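Local coordinates for protein hydrazine synthase subunit alpha (Candidatus Kuenenia stuttgartiensis, PDB 5C2V) that condenses hydroxylamine, delivered from the gamma subunit, with ammonia to give hydrazine, as the heme c-bearing alpha subunit of the anammox hydrazine synthase complex, at residues P271-G274 with G278-G281; D295-Y300 with T325-T330; D319-K324 with S563-A568. One frame throughout, in Å; residues are numbered along the deposited sequence.

Overall arrangement
The three contacts lie on one side of the chain's centre, where the six-bladed beta-propeller meets the middle domain with its pentacoordinated heme c. Contact 1 is central. Its centre is about 10 Å from that of contact 3 and about 13 Å from that of contact 2. Glu279 OE2 of contact 1 forms a salt bridge with Arg565 NH2 of contact 3, 3.1 Å apart, and Ile280 CD1 packs on Tyr326 CD1 of contact 2 at 3.5 Å. A salt bridge between Arg296 and Asp319 joins contacts 2 and 3. Contacts 1 and 3 both reach the same heme: Pro271 touches a propionate, and Tyr564 binds the iron. Contact 2 lies away from heme and metal sites.

Contact 1. Residues P271-G274 with G278-G281; sequences PIYG and GEIG. With HEC (heme c), chain B.
Glu279 reaches back over Tyr273 to the start of the turn, and the close packing lies here. Its chain is extended beyond CG (chi2 172°). This brings OE1 over one face of the Tyr273 ring, with the carboxylate plane nearly parallel to it, 14° apart. The two side chains run past each other in opposite directions. CG of Glu279 lies 4.1 Å from CE1 of Tyr273. OE1 of Glu279 accepts a bent hydrogen bond from Gly274 N at 2.8 Å, a donor that sits above the carboxylate plane. The same oxygen also accepts one from the N of Cys276, a zinc ligand, so two backbone N-H groups hold it, while OE2 pairs with Arg565.

Residues 271-273 belong to strand 270-273, at one edge of a four-stranded antiparallel propeller blade. Ile272 and Tyr273 both face Ile259 and form a classic beta bulge. At the other end of the strand segment, CG of Pro271 touches O1A of a heme propionate at 3.2 Å.

The looser, more solvent-facing side is that of Ile280, whose side chain is partly exposed. Tyr273 OH accepts a hydrogen bond from the N of Ile280 at 3.2 Å, with an N-H...O angle of 161°, and is also hydrogen-bonded to Asn323. CB and CG1 of Ile280 rest on the same Tyr273 hydroxyl oxygen, CB at 3.5 Å, and CD1 goes on to Tyr326.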
loop_
_atom_site.group_PDB
_atom_site.type_symbol
_atom_site.label_atom_id
_atom_site.label_comp_id
_atom_site.label_asym_id
_atom_site.label_seq_id
_atom_site.Cartn_x
_atom_site.Cartn_y
_atom_site.Cartn_z
ATOM N N PRO D 271 -8.855 -18.594 -7.768
ATOM C CA PRO D 271 -7.969 -17.517 -8.225
ATOM C C PRO D 271 -6.689 -18.036 -8.868
ATOM O O PRO D 271 -6.205 -19.107 -8.500
ATOM C CB PRO D 271 -7.651 -16.763 -6.934
ATOM C CG PRO D 271 -7.741 -17.807 -5.879
ATOM C CD PRO D 271 -8.881 -18.694 -6.298
ATOM N N ILE D 272 -6.150 -17.277 -9.815
ATOM C CA ILE D 272 -4.871 -17.614 -10.428
ATOM C C ILE D 272 -3.822 -16.579 -10.039
ATOM O O ILE D 272 -2.831 -16.914 -9.392
ATOM C CB ILE D 272 -4.975 -17.712 -11.962
ATOM C CG1 ILE D 272 -5.865 -18.892 -12.357
ATOM C CG2 ILE D 272 -3.596 -17.869 -12.583
ATOM C CD1 ILE D 272 -5.335 -20.238 -11.906
ATOM N N TYR D 273 -4.025 -15.325 -10.437
ATOM C CA TYR D 273 -3.085 -14.274 -10.048
ATOM C C TYR D 273 -3.728 -12.892 -9.924
ATOM O O TYR D 273 -4.618 -12.538 -10.697
ATOM C CB TYR D 273 -1.929 -14.211 -11.050
ATOM C CG TYR D 273 -0.752 -13.387 -10.578
ATOM C CD1 TYR D 273 0.139 -13.889 -9.637
ATOM C CD2 TYR D 273 -0.526 -12.110 -11.077
ATOM C CE1 TYR D 273 1.218 -13.141 -9.202
ATOM C CE2 TYR D 273 0.551 -11.355 -10.648
ATOM C CZ TYR D 273 1.419 -11.876 -9.711
ATOM O OH TYR D 273 2.492 -11.129 -9.282
ATOM N N GLY D 274 -3.265 -12.117 -8.946
ATOM C CA GLY D 274 -3.627 -10.712 -8.847
ATOM C C GLY D 274 -4.617 -10.285 -7.774
ATOM O O GLY D 274 -4.870 -9.090 -7.621
ATOM N N GLY D 278 0.603 -8.834 -1.552
ATOM C CA GLY D 278 1.968 -9.201 -1.878
ATOM C C GLY D 278 2.185 -9.392 -3.366
ATOM O O GLY D 278 3.317 -9.345 -3.847
ATOM N N GLU D 279 1.097 -9.611 -4.097
ATOM C CA GLU D 279 1.171 -9.828 -5.537
ATOM C C GLU D 279 1.301 -8.515 -6.309
ATOM O O GLU D 279 0.876 -7.459 -5.844
ATOM C CB GLU D 279 -0.050 -10.616 -6.012
ATOM C CG GLU D 279 -0.089 -12.034 -5.459
ATOM C CD GLU D 279 -1.388 -12.754 -5.758
ATOM O OE1 GLU D 279 -2.287 -12.135 -6.362
ATOM O OE2 GLU D 279 -1.506 -13.941 -5.386
ATOM N N ILE D 280 1.898 -8.600 -7.493
ATOM C CA ILE D 280 2.265 -7.426 -8.280
ATOM C C ILE D 280 1.096 -6.869 -9.102
ATOM O O ILE D 280 0.224 -7.615 -9.548
ATOM C CB ILE D 280 3.453 -7.764 -9.218
ATOM C CG1 ILE D 280 4.606 -8.360 -8.406
ATOM C CG2 ILE D 280 3.934 -6.538 -9.983
ATOM C CD1 ILE D 280 5.834 -8.687 -9.224
ATOM N N GLY D 281 1.094 -5.552 -9.293
ATOM C CA GLY D 281 0.125 -4.879 -10.139
ATOM C C GLY D 281 -0.918 -4.028 -9.439
ATOM O O GLY D 281 -1.503 -3.145 -10.063
HETATM FE FE HEC B . -12.061 -17.792 1.230
HETATM C CHA HEC B . -10.781 -15.065 -0.459
HETATM C CHB HEC B . -12.957 -19.202 -1.764
HETATM C CHC HEC B . -13.700 -20.330 2.902
HETATM C CHD HEC B . -11.371 -16.291 4.234
HETATM N NA HEC B . -11.896 -17.240 -0.738
HETATM C C1A HEC B . -11.341 -16.068 -1.216
HETATM C C2A HEC B . -11.447 -16.075 -2.658
HETATM C C3A HEC B . -12.048 -17.211 -3.023
HETATM C C4A HEC B . -12.343 -17.969 -1.823
HETATM C CMA HEC B . -12.373 -17.648 -4.468
HETATM C CAA HEC B . -10.952 -14.951 -3.595
HETATM C CBA HEC B . -9.591 -15.318 -4.179
HETATM C CGA HEC B . -8.531 -15.325 -3.107
HETATM O O1A HEC B . -7.766 -16.319 -3.023
HETATM O O2A HEC B . -8.450 -14.339 -2.331
HETATM N NB HEC B . -13.257 -19.403 0.671
HETATM C C1B HEC B . -13.237 -19.911 -0.616
HETATM C C2B HEC B . -13.553 -21.323 -0.540
HETATM C C3B HEC B . -13.765 -21.639 0.739
HETATM C C4B HEC B . -13.580 -20.438 1.533
HETATM C CMB HEC B . -13.644 -22.295 -1.735
HETATM C CAB HEC B . -14.127 -23.048 1.262
HETATM C CBB HEC B . -15.557 -23.039 1.846
HETATM N NC HEC B . -12.417 -18.260 3.209
HETATM C C1C HEC B . -13.205 -19.299 3.670
HETATM C C2C HEC B . -13.322 -19.168 5.108
HETATM C C3C HEC B . -12.775 -18.001 5.456
HETATM C C4C HEC B . -12.133 -17.439 4.282
HETATM C CMC HEC B . -14.227 -20.035 6.012
HETATM C CAC HEC B . -12.725 -17.426 6.889
HETATM C CBC HEC B . -13.568 -16.133 6.953
HETATM N ND HEC B . -11.218 -15.959 1.798
HETATM C C1D HEC B . -11.012 -15.574 3.119
HETATM C C2D HEC B . -10.356 -14.288 3.142
HETATM C C3D HEC B . -10.167 -13.907 1.670
HETATM C C4D HEC B . -10.736 -14.999 0.915
HETATM C CMD HEC B . -9.932 -13.483 4.391
HETATM C CAD HEC B . -9.521 -12.628 1.098
HETATM C CBD HEC B . -10.392 -11.434 1.468
HETATM C CGD HEC B . -9.764 -10.171 0.949
HETATM O O1D HEC B . -10.244 -9.076 1.333
HETATM O O2D HEC B . -8.783 -10.259 0.164
#

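Contact 2. Residues D295-Y300 with T325-T330; sequences DRKIVY and TYEKLT
Lys297, Val299 and Tyr300 meet Glu327, Leu329 and Tyr326 across one antiparallel propeller blade. Strand 297-303 is the second of its four strands and 327-328 is an outermost one. Strand 312-317 runs between them and makes backbone hydrogen bonds to both. The two segments therefore touch through side chains alone, and the CA atoms of Val299 and Leu329 are 8.8 Å apart.

The ionic part lies toward the partly exposed side. NZ of Lys297 makes a salt bridge with OE2 of Glu327 at 2.9 Å. OE2 of Glu327 receives it on its syn lone pair. The lysine chain is extended beyond CG and crosses the glutamate at about a right angle. Asp295 OD2 is a second, long partner of Lys297 NZ at 3.7 Å, which makes a small network. The lysine lies between two acids and would be expected to ease their mutual repulsion.

The apolar part is buried. CG1 of Val299 meets CD1 of Leu329 at 3.8 Å. Leu329 points across toward strand 297-303 and also touches Ala315 of the intervening strand.

The aromatic part joins two tyrosines. They too cross at about a right angle. Tyr300 CG lies between its backbone N and carbonyl carbon (chi1 61°), a torsion that lets the ring reach across to Tyr326. Tyr326 OH is hydrogen-bonded to Glu302. The hydroxyl of Tyr300 lies in the plane of the Tyr326 ring, at its edge, with Tyr300 OH 3.3 Å from Tyr326 CE2.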
loop_
_atom_site.group_PDB
_atom_site.type_symbol
_atom_site.label_atom_id
_atom_site.label_comp_id
_atom_site.label_asym_id
_atom_site.label_seq_id
_atom_site.Cartn_x
_atom_site.Cartn_y
_atom_site.Cartn_z
ATOM N N ASP D 295 5.985 -21.923 -23.970
ATOM C CA ASP D 295 6.479 -21.836 -22.597
ATOM C C ASP D 295 5.352 -21.822 -21.567
ATOM O O ASP D 295 5.605 -21.713 -20.367
ATOM C CB ASP D 295 7.371 -20.602 -22.420
ATOM C CG ASP D 295 6.853 -19.388 -23.163
ATOM O OD1 ASP D 295 5.622 -19.274 -23.344
ATOM O OD2 ASP D 295 7.682 -18.545 -23.568
ATOM N N ARG D 296 4.115 -21.923 -22.049
ATOM C CA ARG D 296 2.930 -21.934 -21.190
ATOM C C ARG D 296 2.867 -20.720 -20.270
ATOM O O ARG D 296 2.930 -20.850 -19.047
ATOM C CB ARG D 296 2.884 -23.219 -20.360
ATOM C CG ARG D 296 2.214 -24.387 -21.060
ATOM C CD ARG D 296 2.448 -25.682 -20.303
ATOM N NE ARG D 296 1.387 -26.656 -20.543
ATOM C CZ ARG D 296 0.433 -26.947 -19.665
ATOM N NH1 ARG D 296 0.411 -26.343 -18.485
ATOM N NH2 ARG D 296 -0.497 -27.844 -19.963
ATOM N N LYS D 297 2.732 -19.541 -20.865
ATOM C CA LYS D 297 2.644 -18.308 -20.097
ATOM C C LYS D 297 1.281 -17.657 -20.263
ATOM O O LYS D 297 0.775 -17.534 -21.378
ATOM C CB LYS D 297 3.737 -17.324 -20.521
ATOM C CG LYS D 297 5.154 -17.785 -20.230
ATOM C CD LYS D 297 6.165 -16.743 -20.684
ATOM C CE LYS D 297 7.586 -17.175 -20.367
ATOM N NZ LYS D 297 8.584 -16.174 -20.834
ATOM N N ILE D 298 0.689 -17.235 -19.152
ATOM C CA ILE D 298 -0.512 -16.424 -19.220
ATOM C C ILE D 298 -0.077 -15.010 -19.558
ATOM O O ILE D 298 0.645 -14.373 -18.789
ATOM C CB ILE D 298 -1.300 -16.424 -17.895
ATOM C CG1 ILE D 298 -1.650 -17.851 -17.470
ATOM C CG2 ILE D 298 -2.559 -15.576 -18.024
ATOM C CD1 ILE D 298 -2.355 -17.931 -16.133
ATOM N N VAL D 299 -0.525 -14.530 -20.711
ATOM C CA VAL D 299 -0.178 -13.199 -21.185
ATOM C C VAL D 299 -1.428 -12.343 -21.191
ATOM O O VAL D 299 -2.432 -12.701 -21.806
ATOM C CB VAL D 299 0.440 -13.234 -22.596
ATOM C CG1 VAL D 299 0.638 -11.821 -23.126
ATOM C CG2 VAL D 299 1.756 -13.995 -22.583
ATOM N N TYR D 300 -1.372 -11.213 -20.499
ATOM C CA TYR D 300 -2.557 -10.391 -20.329
ATOM C C TYR D 300 -2.261 -8.904 -20.444
ATOM O O TYR D 300 -1.116 -8.464 -20.313
ATOM C CB TYR D 300 -3.216 -10.690 -18.980
ATOM C CG TYR D 300 -2.348 -10.400 -17.773
ATOM C CD1 TYR D 300 -1.342 -11.279 -17.387
ATOM C CD2 TYR D 300 -2.550 -9.260 -17.006
ATOM C CE1 TYR D 300 -0.555 -11.022 -16.279
ATOM C CE2 TYR D 300 -1.767 -8.996 -15.896
ATOM C CZ TYR D 300 -0.772 -9.880 -15.538
ATOM O OH TYR D 300 0.010 -9.621 -14.436
ATOM N N THR D 325 7.578 -15.829 -11.202
ATOM C CA THR D 325 7.457 -16.001 -12.647
ATOM C C THR D 325 6.930 -14.753 -13.359
ATOM O O THR D 325 6.805 -14.742 -14.584
ATOM C CB THR D 325 6.536 -17.188 -12.994
ATOM O OG1 THR D 325 5.182 -16.868 -12.647
ATOM C CG2 THR D 325 6.972 -18.439 -12.247
ATOM N N TYR D 326 6.620 -13.706 -12.597
ATOM C CA TYR D 326 6.073 -12.478 -13.173
ATOM C C TYR D 326 7.112 -11.742 -14.015
ATOM O O TYR D 326 8.301 -11.755 -13.697
ATOM C CB TYR D 326 5.542 -11.554 -12.070
ATOM C CG TYR D 326 4.943 -10.256 -12.577
ATOM C CD1 TYR D 326 5.723 -9.113 -12.718
ATOM C CD2 TYR D 326 3.597 -10.172 -12.910
ATOM C CE1 TYR D 326 5.180 -7.928 -13.180
ATOM C CE2 TYR D 326 3.045 -8.989 -13.373
ATOM C CZ TYR D 326 3.841 -7.870 -13.505
ATOM O OH TYR D 326 3.299 -6.693 -13.963
ATOM N N GLU D 327 6.656 -11.102 -15.089
ATOM C CA GLU D 327 7.543 -10.316 -15.942
ATOM C C GLU D 327 6.801 -9.221 -16.706
ATOM O O GLU D 327 5.588 -9.298 -16.907
ATOM C CB GLU D 327 8.277 -11.227 -16.928
ATOM C CG GLU D 327 7.359 -12.054 -17.813
ATOM C CD GLU D 327 8.124 -12.880 -18.829
ATOM O OE1 GLU D 327 9.239 -12.466 -19.215
ATOM O OE2 GLU D 327 7.615 -13.944 -19.238
ATOM N N LYS D 328 7.545 -8.202 -17.128
ATOM C CA LYS D 328 6.998 -7.108 -17.925
ATOM C C LYS D 328 7.413 -7.260 -19.385
ATOM O O LYS D 328 8.599 -7.201 -19.708
ATOM C CB LYS D 328 7.468 -5.758 -17.383
ATOM C CG LYS D 328 6.360 -4.738 -17.189
ATOM C CD LYS D 328 5.444 -5.139 -16.049
ATOM C CE LYS D 328 4.445 -4.042 -15.734
ATOM N NZ LYS D 328 3.612 -4.380 -14.547
ATOM N N LEU D 329 6.437 -7.465 -20.262
ATOM C CA LEU D 329 6.719 -7.713 -21.673
ATOM C C LEU D 329 6.942 -6.444 -22.497
ATOM O O LEU D 329 7.565 -6.496 -23.557
ATOM C CB LEU D 329 5.581 -8.528 -22.293
ATOM C CG LEU D 329 5.322 -9.896 -21.660
ATOM C CD1 LEU D 329 4.178 -10.611 -22.365
ATOM C CD2 LEU D 329 6.586 -10.742 -21.681
ATOM N N THR D 330 6.439 -5.311 -22.015
ATOM C CA THR D 330 6.435 -4.073 -22.801
ATOM C C THR D 330 6.707 -2.829 -21.957
ATOM O O THR D 330 7.090 -2.924 -20.791
ATOM C CB THR D 330 5.084 -3.861 -23.525
ATOM O OG1 THR D 330 4.023 -3.837 -22.562
ATOM C CG2 THR D 330 4.820 -4.962 -24.544
#

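Contact 3. Residues D319-K324 with S563-A568; sequences DAPFNK and SYRGRA. With HEC (heme c), chain B.
Arg565 points its guanidinium edge at the carbonyl of Pro321, the centre of an inverse gamma turn in a propeller loop. Segment 563-568 follows the CXXCH heme-binding motif of the middle domain, whose histidine, His560, binds zinc here. NH2 of Arg565 donates to Pro321 O at 2.8 Å. The bond is nearly straight, and the oxygen lies close to the guanidinium plane. The arginine chain bends at chi2 (61°) to get there. NH2 serves both this carbonyl and the Glu279 carboxylate, near the zinc site.

Phe322 and Arg565 run past each other in opposite directions, with ring and guanidinium planes 16° apart. CE1 of Phe322 comes within 3.7 Å of Arg565 NH1, an oblique approach. The ring meets Gly566 edge-on: Gly566 CA lies in the ring plane, 3.7 Å from Phe322 CE1. A neighbouring beta subunit adjoins both segments, and the Phe322 side chain packs on Gly306 of that beta subunit.

Next to Arg565, Tyr564 turns to the heme. CHB of the heme lies over one face of the Tyr564 ring, offset toward the rim. The tyrosine is the axial ligand, with Tyr564 OH 2.1 Å from the heme iron.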
loop_
_atom_site.group_PDB
_atom_site.type_symbol
_atom_site.label_atom_id
_atom_site.label_comp_id
_atom_site.label_asym_id
_atom_site.label_seq_id
_atom_site.Cartn_x
_atom_site.Cartn_y
_atom_site.Cartn_z
ATOM N N ASP D 319 1.698 -22.675 -15.267
ATOM C CA ASP D 319 2.034 -23.806 -14.411
ATOM C C ASP D 319 2.256 -23.365 -12.967
ATOM O O ASP D 319 1.769 -24.003 -12.033
ATOM C CB ASP D 319 3.276 -24.526 -14.940
ATOM C CG ASP D 319 3.057 -25.131 -16.314
ATOM O OD1 ASP D 319 1.899 -25.469 -16.638
ATOM O OD2 ASP D 319 4.042 -25.268 -17.068
ATOM N N ALA D 320 2.990 -22.272 -12.790
ATOM C CA ALA D 320 3.242 -21.729 -11.459
ATOM C C ALA D 320 3.001 -20.223 -11.430
ATOM O O ALA D 320 3.946 -19.437 -11.505
ATOM C CB ALA D 320 4.660 -22.050 -11.015
ATOM N N PRO D 321 1.728 -19.814 -11.313
ATOM C CA PRO D 321 1.361 -18.395 -11.310
ATOM C C PRO D 321 1.699 -17.699 -9.995
ATOM O O PRO D 321 0.831 -17.520 -9.140
ATOM C CB PRO D 321 -0.152 -18.427 -11.535
ATOM C CG PRO D 321 -0.581 -19.732 -10.978
ATOM C CD PRO D 321 0.546 -20.691 -11.241
ATOM N N PHE D 322 2.962 -17.314 -9.843
ATOM C CA PHE D 322 3.403 -16.595 -8.657
ATOM C C PHE D 322 4.280 -15.408 -9.048
ATOM O O PHE D 322 4.540 -15.180 -10.229
ATOM C CB PHE D 322 4.155 -17.534 -7.711
ATOM C CG PHE D 322 3.367 -18.752 -7.324
ATOM C CD1 PHE D 322 2.457 -18.703 -6.281
ATOM C CD2 PHE D 322 3.528 -19.944 -8.010
ATOM C CE1 PHE D 322 1.728 -19.822 -5.924
ATOM C CE2 PHE D 322 2.801 -21.066 -7.659
ATOM C CZ PHE D 322 1.899 -21.005 -6.614
ATOM N N ASN D 323 4.731 -14.654 -8.050
ATOM C CA ASN D 323 5.528 -13.457 -8.293
ATOM C C ASN D 323 6.884 -13.765 -8.920
ATOM O O ASN D 323 7.434 -12.948 -9.659
ATOM C CB ASN D 323 5.730 -12.682 -6.991
ATOM C CG ASN D 323 4.428 -12.164 -6.414
ATOM O OD1 ASN D 323 3.487 -11.861 -7.147
ATOM N ND2 ASN D 323 4.368 -12.056 -5.091
ATOM N N LYS D 324 7.418 -14.945 -8.624
ATOM C CA LYS D 324 8.736 -15.330 -9.120
ATOM C C LYS D 324 8.741 -15.520 -10.636
ATOM O O LYS D 324 9.783 -15.395 -11.277
ATOM C CB LYS D 324 9.217 -16.606 -8.420
ATOM C CG LYS D 324 8.306 -17.810 -8.603
ATOM C CD LYS D 324 8.788 -19.000 -7.785
ATOM C CE LYS D 324 8.704 -18.720 -6.291
ATOM N NZ LYS D 324 9.153 -19.886 -5.479
ATOM N N SER D 563 -5.360 -23.277 0.103
ATOM C CA SER D 563 -5.744 -24.528 -0.541
ATOM C C SER D 563 -6.345 -24.263 -1.914
ATOM O O SER D 563 -6.215 -25.083 -2.819
ATOM C CB SER D 563 -6.736 -25.311 0.318
ATOM O OG SER D 563 -8.030 -24.738 0.259
ATOM N N TYR D 564 -7.026 -23.131 -2.061
ATOM C CA TYR D 564 -7.526 -22.737 -3.370
ATOM C C TYR D 564 -6.618 -21.744 -4.098
ATOM O O TYR D 564 -6.979 -21.262 -5.173
ATOM C CB TYR D 564 -8.951 -22.171 -3.276
ATOM C CG TYR D 564 -9.267 -21.273 -2.095
ATOM C CD1 TYR D 564 -8.989 -19.911 -2.132
ATOM C CD2 TYR D 564 -9.900 -21.779 -0.968
ATOM C CE1 TYR D 564 -9.302 -19.086 -1.060
ATOM C CE2 TYR D 564 -10.216 -20.965 0.106
ATOM C CZ TYR D 564 -9.919 -19.618 0.056
ATOM O OH TYR D 564 -10.243 -18.806 1.125
ATOM N N ARG D 565 -5.455 -21.424 -3.534
ATOM C CA ARG D 565 -4.562 -20.502 -4.233
ATOM C C ARG D 565 -3.184 -21.079 -4.592
ATOM O O ARG D 565 -2.978 -21.521 -5.721
ATOM C CB ARG D 565 -4.382 -19.235 -3.382
ATOM C CG ARG D 565 -3.383 -18.217 -3.924
ATOM C CD ARG D 565 -3.784 -17.694 -5.288
ATOM N NE ARG D 565 -2.740 -16.854 -5.866
ATOM C CZ ARG D 565 -1.742 -17.312 -6.616
ATOM N NH1 ARG D 565 -1.657 -18.606 -6.888
ATOM N NH2 ARG D 565 -0.835 -16.475 -7.100
ATOM N N GLY D 566 -2.250 -21.083 -3.644
ATOM C CA GLY D 566 -0.901 -21.548 -3.931
ATOM C C GLY D 566 -0.422 -22.787 -3.204
ATOM O O GLY D 566 0.726 -23.199 -3.372
ATOM N N ARG D 567 -1.294 -23.400 -2.414
ATOM C CA ARG D 567 -0.857 -24.469 -1.526
ATOM C C ARG D 567 -1.668 -25.741 -1.714
ATOM O O ARG D 567 -2.838 -25.700 -2.094
ATOM C CB ARG D 567 -0.930 -24.013 -0.065
ATOM C CG ARG D 567 0.157 -23.022 0.328
ATOM C CD ARG D 567 0.124 -22.698 1.815
ATOM N NE ARG D 567 0.279 -23.885 2.653
ATOM C CZ ARG D 567 1.441 -24.480 2.905
ATOM N NH1 ARG D 567 2.563 -24.007 2.377
ATOM N NH2 ARG D 567 1.483 -25.554 3.682
ATOM N N ALA D 568 -1.030 -26.875 -1.449
ATOM C CA ALA D 568 -1.701 -28.160 -1.532
ATOM C C ALA D 568 -2.627 -28.348 -0.339
ATOM O O ALA D 568 -2.364 -27.832 0.748
ATOM C CB ALA D 568 -0.686 -29.289 -1.606
HETATM FE FE HEC B . -12.061 -17.792 1.230
HETATM C CHA HEC B . -10.781 -15.065 -0.459
HETATM C CHB HEC B . -12.957 -19.202 -1.764
HETATM C CHC HEC B . -13.700 -20.330 2.902
HETATM C CHD HEC B . -11.371 -16.291 4.234
HETATM N NA HEC B . -11.896 -17.240 -0.738
HETATM C C1A HEC B . -11.341 -16.068 -1.216
HETATM C C2A HEC B . -11.447 -16.075 -2.658
HETATM C C3A HEC B . -12.048 -17.211 -3.023
HETATM C C4A HEC B . -12.343 -17.969 -1.823
HETATM C CMA HEC B . -12.373 -17.648 -4.468
HETATM C CAA HEC B . -10.952 -14.951 -3.595
HETATM C CBA HEC B . -9.591 -15.318 -4.179
HETATM C CGA HEC B . -8.531 -15.325 -3.107
HETATM O O1A HEC B . -7.766 -16.319 -3.023
HETATM O O2A HEC B . -8.450 -14.339 -2.331
HETATM N NB HEC B . -13.257 -19.403 0.671
HETATM C C1B HEC B . -13.237 -19.911 -0.616
HETATM C C2B HEC B . -13.553 -21.323 -0.540
HETATM C C3B HEC B . -13.765 -21.639 0.739
HETATM C C4B HEC B . -13.580 -20.438 1.533
HETATM C CMB HEC B . -13.644 -22.295 -1.735
HETATM C CAB HEC B . -14.127 -23.048 1.262
HETATM C CBB HEC B . -15.557 -23.039 1.846
HETATM N NC HEC B . -12.417 -18.260 3.209
HETATM C C1C HEC B . -13.205 -19.299 3.670
HETATM C C2C HEC B . -13.322 -19.168 5.108
HETATM C C3C HEC B . -12.775 -18.001 5.456
HETATM C C4C HEC B . -12.133 -17.439 4.282
HETATM C CMC HEC B . -14.227 -20.035 6.012
HETATM C CAC HEC B . -12.725 -17.426 6.889
HETATM C CBC HEC B . -13.568 -16.133 6.953
HETATM N ND HEC B . -11.218 -15.959 1.798
HETATM C C1D HEC B . -11.012 -15.574 3.119
HETATM C C2D HEC B . -10.356 -14.288 3.142
HETATM C C3D HEC B . -10.167 -13.907 1.670
HETATM C C4D HEC B . -10.736 -14.999 0.915
HETATM C CMD HEC B . -9.932 -13.483 4.391
HETATM C CAD HEC B . -9.521 -12.628 1.098
HETATM C CBD HEC B . -10.392 -11.434 1.468
HETATM C CGD HEC B . -9.764 -10.171 0.949
HETATM O O1D HEC B . -10.244 -9.076 1.333
HETATM O O2D HEC B . -8.783 -10.259 0.164
#